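Local coordinates for caspase recruitment domain-containing protein 19 (Homo sapiens, PDB 4FH0) that associates with BCL10 through its caspase recruitment domain, the part in this structure, and helps to inhibit BCL10-induced activation of NF-kappa-B, at residues A[59-62]-A[63-67]; A[79-82]-A[83-87]; A[88-91]-A[92-96]. The protein carries 2 engineered substitutions. All coordinates share one frame; numbering follows the deposited sequence.

Contact 1: residues A[59-62]-A[63-67]. Engineered in segment 63-67: Met67 (natural residue Leu).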
loop_
_atom_site.group_PDB
_atom_site.type_symbol
_atom_site.label_atom_id
_atom_site.label_comp_id
_atom_site.label_asym_id
_atom_site.label_seq_id
_atom_site.Cartn_x
_atom_site.Cartn_y
_atom_site.Cartn_z
ATOM N N LEU A 59 11.934 -4.723 2.033
ATOM C CA LEU A 59 10.621 -4.134 2.220
ATOM C C LEU A 59 10.404 -2.941 1.291
ATOM O O LEU A 59 9.335 -2.815 0.697
ATOM C CB LEU A 59 10.436 -3.753 3.683
ATOM C CG LEU A 59 9.090 -3.131 3.993
ATOM C CD1 LEU A 59 7.962 -4.088 3.711
ATOM C CD2 LEU A 59 9.089 -2.716 5.448
ATOM N N ARG A 60 11.414 -2.082 1.136
ATOM C CA ARG A 60 11.224 -0.897 0.303
ATOM C C ARG A 60 10.962 -1.289 -1.164
ATOM O O ARG A 60 10.131 -0.669 -1.841
ATOM C CB ARG A 60 12.406 0.066 0.399
ATOM C CG ARG A 60 12.267 1.322 -0.467
ATOM C CD ARG A 60 13.139 2.486 0.043
ATOM N NE ARG A 60 12.852 3.753 -0.645
ATOM C CZ ARG A 60 13.368 4.097 -1.821
ATOM N NH1 ARG A 60 14.202 3.275 -2.453
ATOM N NH2 ARG A 60 13.048 5.260 -2.378
ATOM N N VAL A 61 11.671 -2.306 -1.651
ATOM C CA VAL A 61 11.489 -2.763 -3.022
ATOM C C VAL A 61 10.065 -3.297 -3.192
ATOM O O VAL A 61 9.379 -2.950 -4.164
ATOM C CB VAL A 61 12.544 -3.823 -3.403
ATOM C CG1 VAL A 61 12.159 -4.549 -4.713
ATOM C CG2 VAL A 61 13.897 -3.157 -3.538
ATOM N N ARG A 62 9.614 -4.129 -2.253
ATOM C CA ARG A 62 8.255 -4.649 -2.296
ATOM C C ARG A 62 7.237 -3.513 -2.237
ATOM O O ARG A 62 6.251 -3.541 -2.967
ATOM C CB ARG A 62 8.043 -5.658 -1.176
ATOM C CG ARG A 62 8.731 -6.971 -1.446
ATOM C CD ARG A 62 8.511 -7.949 -0.328
ATOM N NE ARG A 62 9.377 -7.734 0.823
ATOM C CZ ARG A 62 8.987 -7.638 2.091
ATOM N NH1 ARG A 62 7.704 -7.632 2.411
ATOM N NH2 ARG A 62 9.909 -7.520 3.046
ATOM N N LEU A 63 7.476 -2.508 -1.406
ATOM C CA LEU A 63 6.522 -1.394 -1.310
ATOM C C LEU A 63 6.464 -0.600 -2.596
ATOM O O LEU A 63 5.396 -0.219 -3.039
ATOM C CB LEU A 63 6.866 -0.452 -0.167
ATOM C CG LEU A 63 6.257 -0.767 1.162
ATOM C CD1 LEU A 63 6.843 0.220 2.158
ATOM C CD2 LEU A 63 4.733 -0.652 1.076
ATOM N N CYS A 64 7.622 -0.299 -3.173
ATOM C CA CYS A 64 7.634 0.436 -4.422
ATOM C C CYS A 64 6.902 -0.358 -5.498
ATOM O O CYS A 64 6.188 0.215 -6.318
ATOM C CB CYS A 64 9.065 0.720 -4.865
ATOM S SG CYS A 64 9.955 1.948 -3.860
ATOM N N ASP A 65 7.091 -1.674 -5.512
ATOM C CA ASP A 65 6.398 -2.505 -6.493
ATOM C C ASP A 65 4.893 -2.520 -6.223
ATOM O O ASP A 65 4.102 -2.506 -7.147
ATOM C CB ASP A 65 6.965 -3.930 -6.519
ATOM C CG ASP A 65 8.337 -3.997 -7.131
ATOM O OD1 ASP A 65 8.779 -3.008 -7.747
ATOM O OD2 ASP A 65 8.971 -5.060 -6.979
ATOM N N LEU A 66 4.499 -2.515 -4.955
ATOM C CA LEU A 66 3.079 -2.439 -4.613
ATOM C C LEU A 66 2.499 -1.116 -5.099
ATOM O O LEU A 66 1.405 -1.080 -5.666
ATOM C CB LEU A 66 2.877 -2.613 -3.106
ATOM C CG LEU A 66 1.416 -2.502 -2.655
ATOM C CD1 LEU A 66 0.530 -3.536 -3.281
ATOM C CD2 LEU A 66 1.343 -2.588 -1.128
HETATM N N MSE A 67 3.221 -0.022 -4.877
HETATM C CA MSE A 67 2.726 1.263 -5.345
HETATM C C MSE A 67 2.542 1.276 -6.850
HETATM O O MSE A 67 1.537 1.775 -7.335
HETATM C CB MSE A 67 3.662 2.402 -4.952
HETATM C CG MSE A 67 3.881 2.548 -3.466
HETATM SE SE MSE A 67 2.222 2.846 -2.449
HETATM C CE MSE A 67 2.088 1.095 -1.639
#
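Asp65 overlaps Val61 one helical turn back, the two side chains side by side and pointing the same way, with Asp65 OD2 3.9 Å from Val61 CG1. The carboxylate reaches this place because Asp65 CG sits beside its own backbone N (chi1 -71°), which swings the group back over the turn and puts Asp65 CG 3.3 Å from Val61 O. Cys64 is turned in a similar way, and its SG comes within 4.2 Å of Arg60 CG. On the side facing helix 26-37, Leu59 CG and Leu63 CD1 are 4.4 Å apart, and both leucines pack on Val29. Arg62 bends at chi3 (-80°) so that Leu59 CA lies 3.4 Å above one face of its guanidinium, near the rim. Three partners fix this buried group: NE bonds to Ala57 O, NH1 to Phe52 O, and NH2 forms a salt bridge with Glu26. The backbone keeps the regular i to i+4 pattern, for example Leu63 N to Leu59 O at 2.8 Å. The opening turns of an amphipathic helix, with Leu63 and Leu66 buried and Arg60 and Asp65 exposed, these residues belong to the six-helix bundle of the CARD, a death-fold domain.

Contact 2: residues A[79-82]-A[83-87]; sequences QEFY and RALYI
Glu80 and Arg83 run side by side on helix 75-88, the fifth of the six helices in the CARD bundle, while Phe81 and Leu85 meet on its buried side. Arg83 is exposed, whereas Glu80 is partly covered by Leu36 and the loop residues Pro41 and Ile43. The two charged chains point the same way but are shaped differently. Glu80 is bent at chi2 (-63°), curling its carboxylate toward the next turn; Arg83 is extended from CG to NE, its CG opposite the backbone N (chi1 175°). The carboxylate and guanidinium planes stand 74° apart, so the groups do not pair flat against each other, and the salt bridge from Glu80 OE1 to Arg83 NH1 is long at 3.9 Å. Ile87, one turn further on, lays CD1 over the centre of one guanidinium face, 4.1 Å above its plane.

On the buried side the Phe81 ring meets Leu85 obliquely, with CZ 4.2 Å from Leu85 CD1. Phe81 also packs on Leu11 and Leu18 of helix 7-18, and Ile32 of helix 26-37 meets Leu85. Tyr82 is turned to helix 7-18, where its hydroxyl is hydrogen-bonded to Asp14 and its ring makes a cation-pi contact with Arg10.

Backbone bonds of the i to i+4 kind join the turns, among them Leu85 N to Phe81 O at 2.8 Å. Glu80 O has a second donor besides Ala84 N: a water gives one hydrogen to Glu80 O and the other to Glu80 OE1, each at 2.9 Å, and accepts a weak bond from Arg83 NH1 at 3.3 Å.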
loop_
_atom_site.group_PDB
_atom_site.type_symbol
_atom_site.label_atom_id
_atom_site.label_comp_id
_atom_site.label_asym_id
_atom_site.label_seq_id
_atom_site.Cartn_x
_atom_site.Cartn_y
_atom_site.Cartn_z
ATOM N N GLN A 79 -7.954 3.727 -3.787
ATOM C CA GLN A 79 -8.865 4.050 -2.690
ATOM C C GLN A 79 -8.806 2.997 -1.583
ATOM O O GLN A 79 -8.718 3.332 -0.398
ATOM C CB GLN A 79 -10.290 4.174 -3.224
ATOM C CG GLN A 79 -11.288 4.505 -2.133
ATOM C CD GLN A 79 -12.669 4.883 -2.661
ATOM O OE1 GLN A 79 -13.003 4.665 -3.827
ATOM N NE2 GLN A 79 -13.474 5.468 -1.794
ATOM N N GLU A 80 -8.825 1.723 -1.963
ATOM C CA GLU A 80 -8.761 0.658 -0.978
ATOM C C GLU A 80 -7.437 0.684 -0.237
ATOM O O GLU A 80 -7.396 0.402 0.953
ATOM C CB GLU A 80 -9.009 -0.704 -1.634
ATOM C CG GLU A 80 -10.402 -0.850 -2.216
ATOM C CD GLU A 80 -11.505 -0.778 -1.162
ATOM O OE1 GLU A 80 -11.269 -1.124 0.016
ATOM O OE2 GLU A 80 -12.625 -0.381 -1.522
ATOM N N PHE A 81 -6.350 1.005 -0.930
ATOM C CA PHE A 81 -5.074 1.129 -0.256
ATOM C C PHE A 81 -5.146 2.189 0.844
ATOM O O PHE A 81 -4.661 1.970 1.949
ATOM C CB PHE A 81 -3.945 1.459 -1.232
ATOM C CG PHE A 81 -2.668 1.770 -0.539
ATOM C CD1 PHE A 81 -1.870 0.757 -0.034
ATOM C CD2 PHE A 81 -2.271 3.080 -0.361
ATOM C CE1 PHE A 81 -0.680 1.060 0.635
ATOM C CE2 PHE A 81 -1.120 3.375 0.340
ATOM C CZ PHE A 81 -0.316 2.368 0.823
ATOM N N TYR A 82 -5.724 3.357 0.550
ATOM C CA TYR A 82 -5.808 4.401 1.568
ATOM C C TYR A 82 -6.634 3.956 2.757
ATOM O O TYR A 82 -6.313 4.292 3.892
ATOM C CB TYR A 82 -6.322 5.716 1.001
ATOM C CG TYR A 82 -5.207 6.488 0.320
ATOM C CD1 TYR A 82 -4.974 6.378 -1.038
ATOM C CD2 TYR A 82 -4.365 7.302 1.049
ATOM C CE1 TYR A 82 -3.935 7.067 -1.638
ATOM C CE2 TYR A 82 -3.336 8.009 0.448
ATOM C CZ TYR A 82 -3.110 7.883 -0.887
ATOM O OH TYR A 82 -2.059 8.552 -1.497
ATOM N N ARG A 83 -7.698 3.202 2.516
ATOM C CA ARG A 83 -8.470 2.692 3.630
ATOM C C ARG A 83 -7.630 1.719 4.458
ATOM O O ARG A 83 -7.625 1.773 5.689
ATOM C CB ARG A 83 -9.758 2.024 3.164
ATOM C CG ARG A 83 -10.491 1.377 4.356
ATOM C CD ARG A 83 -11.943 1.117 4.051
ATOM N NE ARG A 83 -12.586 0.218 5.016
ATOM C CZ ARG A 83 -12.605 -1.107 4.891
ATOM N NH1 ARG A 83 -12.004 -1.684 3.855
ATOM N NH2 ARG A 83 -13.220 -1.859 5.785
ATOM N N ALA A 84 -6.882 0.844 3.799
ATOM C CA ALA A 84 -6.039 -0.114 4.506
ATOM C C ALA A 84 -4.957 0.589 5.317
ATOM O O ALA A 84 -4.594 0.169 6.427
ATOM C CB ALA A 84 -5.409 -1.098 3.503
ATOM N N LEU A 85 -4.410 1.657 4.753
ATOM C CA LEU A 85 -3.411 2.460 5.446
ATOM C C LEU A 85 -3.996 3.132 6.683
ATOM O O LEU A 85 -3.364 3.190 7.736
ATOM C CB LEU A 85 -2.839 3.509 4.494
ATOM C CG LEU A 85 -1.610 4.271 4.954
ATOM C CD1 LEU A 85 -0.371 3.399 4.926
ATOM C CD2 LEU A 85 -1.420 5.524 4.092
ATOM N N TYR A 86 -5.206 3.664 6.570
ATOM C CA TYR A 86 -5.898 4.196 7.746
ATOM C C TYR A 86 -6.039 3.133 8.824
ATOM O O TYR A 86 -5.757 3.376 10.006
ATOM C CB TYR A 86 -7.293 4.732 7.395
ATOM C CG TYR A 86 -8.144 4.930 8.632
ATOM C CD1 TYR A 86 -7.928 5.986 9.481
ATOM C CD2 TYR A 86 -9.140 4.032 8.950
ATOM C CE1 TYR A 86 -8.678 6.142 10.624
ATOM C CE2 TYR A 86 -9.907 4.177 10.090
ATOM C CZ TYR A 86 -9.667 5.232 10.924
ATOM O OH TYR A 86 -10.415 5.415 12.061
ATOM N N ILE A 87 -6.467 1.946 8.439
ATOM C CA ILE A 87 -6.701 0.885 9.438
ATOM C C ILE A 87 -5.409 0.467 10.149
ATOM O O ILE A 87 -5.394 0.340 11.384
ATOM C CB ILE A 87 -7.369 -0.368 8.804
ATOM C CG1 ILE A 87 -8.755 0.005 8.286
ATOM C CG2 ILE A 87 -7.426 -1.533 9.816
ATOM C CD1 ILE A 87 -9.374 -1.054 7.425
HETATM O O HOH W 1 -9.243 -1.525 2.062
#

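Contact 3: residues A[88-91]-A[92-96]; sequences HAQP and LHSRL. With SO4 (sulfate ion), chain D; SO4 (sulfate ion), chain C.
The His93 ring and the Arg95 guanidinium each meet a sulfate at the edge, near the plane of the group, while their stems pack on the preceding turn. His93 CB lies 3.4 Å from Gln90 O, and the ring donates from NE2 to O3 of one sulfate at 3.0 Å, with an N-H...O angle of 154°. Arg10, Tyr7 and Arg99 also hydrogen-bond to that ion. With an alanine in place of His93, the sulfate would probably lose its donor from this helix and be held less firmly by the remaining partners. Arg95 grips the second sulfate with two nearly straight bonds, NH1 to O2 at 3.1 Å and NH2 to O1 at 3.0 Å, and Arg23 NE adds another donor. Both ions probably come from the crystallisation liquor.

These residues form the short last helix, 90-95, of the CARD six-helix bundle. Ala89 separates it from helix 75-88: this residue leaves helical geometry after the one and takes the N-cap position of the other. Its carbonyl oxygen accepts from His93 N at 3.0 Å, and Leu92 turns inward to meet Leu18 of helix 7-18.

Near the end of the helix the bonding changes. Ser94 OG stands between its own backbone N and carbonyl carbon (chi1 68°), which directs it back to Pro91 O, 2.8 Å away. That donor arrives well off the carbonyl axis and tilted 31° from the carbonyl plane. Arg95 N reaches the same oxygen only weakly and bonds instead to Leu92 O, three residues back. Gln90 bends at chi2 over the same side of the helix, bringing NE2 to 3.6 Å from Ser94 CB.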
loop_
_atom_site.group_PDB
_atom_site.type_symbol
_atom_site.label_atom_id
_atom_site.label_comp_id
_atom_site.label_asym_id
_atom_site.label_seq_id
_atom_site.Cartn_x
_atom_site.Cartn_y
_atom_site.Cartn_z
ATOM N N HIS A 88 -4.339 0.238 9.378
ATOM C CA HIS A 88 -3.128 -0.377 9.922
ATOM C C HIS A 88 -1.931 0.541 10.163
ATOM O O HIS A 88 -0.944 0.113 10.761
ATOM C CB HIS A 88 -2.726 -1.549 9.025
ATOM C CG HIS A 88 -3.756 -2.625 8.991
ATOM N ND1 HIS A 88 -4.101 -3.344 10.117
ATOM C CD2 HIS A 88 -4.543 -3.081 7.991
ATOM C CE1 HIS A 88 -5.044 -4.211 9.805
ATOM N NE2 HIS A 88 -5.342 -4.063 8.525
ATOM N N ALA A 89 -1.991 1.769 9.713
ATOM C CA ALA A 89 -0.926 2.740 9.901
ATOM C C ALA A 89 -1.462 4.142 10.060
ATOM O O ALA A 89 -1.097 4.992 9.401
ATOM C CB ALA A 89 0.059 2.708 8.730
ATOM N N GLN A 90 -2.388 4.310 10.980
ATOM C CA GLN A 90 -3.082 5.581 11.092
ATOM C C GLN A 90 -2.183 6.813 11.245
ATOM O O GLN A 90 -2.437 7.825 10.609
ATOM C CB GLN A 90 -4.146 5.520 12.190
ATOM C CG GLN A 90 -5.117 6.686 12.123
ATOM C CD GLN A 90 -4.637 7.906 12.867
ATOM O OE1 GLN A 90 -3.921 7.807 13.871
ATOM N NE2 GLN A 90 -5.009 9.079 12.360
ATOM N N PRO A 91 -1.141 6.736 12.081
ATOM C CA PRO A 91 -0.284 7.916 12.202
ATOM C C PRO A 91 0.303 8.353 10.862
ATOM O O PRO A 91 0.308 9.533 10.514
ATOM C CB PRO A 91 0.791 7.448 13.174
ATOM C CG PRO A 91 0.079 6.459 14.017
ATOM C CD PRO A 91 -0.799 5.711 13.077
ATOM N N LEU A 92 0.785 7.402 10.090
ATOM C CA LEU A 92 1.335 7.727 8.778
ATOM C C LEU A 92 0.250 8.273 7.842
ATOM O O LEU A 92 0.441 9.277 7.146
ATOM C CB LEU A 92 2.063 6.521 8.171
ATOM C CG LEU A 92 2.619 6.793 6.779
ATOM C CD1 LEU A 92 3.606 7.946 6.759
ATOM C CD2 LEU A 92 3.279 5.515 6.269
ATOM N N HIS A 93 -0.891 7.600 7.846
ATOM C CA HIS A 93 -2.037 7.992 7.039
ATOM C C HIS A 93 -2.383 9.451 7.269
ATOM O O HIS A 93 -2.612 10.200 6.326
ATOM C CB HIS A 93 -3.214 7.084 7.372
ATOM C CG HIS A 93 -4.461 7.385 6.600
ATOM N ND1 HIS A 93 -5.392 8.313 7.018
ATOM C CD2 HIS A 93 -4.944 6.847 5.454
ATOM C CE1 HIS A 93 -6.389 8.347 6.147
ATOM N NE2 HIS A 93 -6.153 7.451 5.202
ATOM N N SER A 94 -2.379 9.870 8.527
ATOM C CA SER A 94 -2.758 11.228 8.861
ATOM C C SER A 94 -1.715 12.263 8.404
ATOM O O SER A 94 -2.039 13.416 8.188
ATOM C CB SER A 94 -3.024 11.351 10.365
ATOM O OG SER A 94 -1.838 11.207 11.117
ATOM N N ARG A 95 -0.475 11.847 8.210
ATOM C CA ARG A 95 0.622 12.769 7.902
ATOM C C ARG A 95 0.912 12.897 6.406
ATOM O O ARG A 95 1.741 13.692 6.003
ATOM C CB ARG A 95 1.903 12.287 8.585
ATOM C CG ARG A 95 1.912 12.358 10.095
ATOM C CD ARG A 95 3.142 11.656 10.643
ATOM N NE ARG A 95 4.366 12.397 10.338
ATOM C CZ ARG A 95 5.528 11.840 9.999
ATOM N NH1 ARG A 95 5.650 10.520 9.902
ATOM N NH2 ARG A 95 6.573 12.614 9.743
ATOM N N LEU A 96 0.254 12.113 5.567
ATOM C CA LEU A 96 0.591 12.146 4.141
ATOM C C LEU A 96 0.331 13.493 3.487
ATOM O O LEU A 96 -0.639 14.147 3.802
ATOM C CB LEU A 96 -0.190 11.084 3.406
ATOM C CG LEU A 96 0.198 9.665 3.767
ATOM C CD1 LEU A 96 -0.655 8.732 2.953
ATOM C CD2 LEU A 96 1.689 9.445 3.531
HETATM S S SO4 D . 9.496 10.428 9.925
HETATM O O1 SO4 D . 9.334 11.627 9.116
HETATM O O2 SO4 D . 8.551 9.379 9.484
HETATM O O3 SO4 D . 10.838 9.904 9.662
HETATM O O4 SO4 D . 9.347 10.704 11.347
HETATM S S SO4 C . -8.361 8.766 3.105
HETATM O O1 SO4 C . -6.956 9.121 2.879
HETATM O O2 SO4 C . -9.153 9.161 1.945
HETATM O O3 SO4 C . -8.496 7.342 3.386
HETATM O O4 SO4 C . -8.854 9.498 4.287
#

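In the fold
The three contacts follow one another along helices 59-73, 75-88 and 90-95. Contacts 1 and 2, with centres 16 Å apart, lie on opposite sides of the chain's centre and meet in the core, where CE of the engineered selenomethionine Met67 is 3.6 Å from Phe81 CE1. Contacts 2 and 3 are closer, about 10 Å between centres: Tyr82 O lies 3.3 Å from His93 CD2, and Leu85 CD2 is 3.5 Å from Leu96 CD1. Contacts 1 and 3 do not touch, their nearest atoms being about 8 Å apart. The sulfate held by His93 also nears Tyr82's side chain, nearest atoms about 4 Å apart. Just before contact 2 stands Cys78, which can form a redox-active disulfide with Cys8.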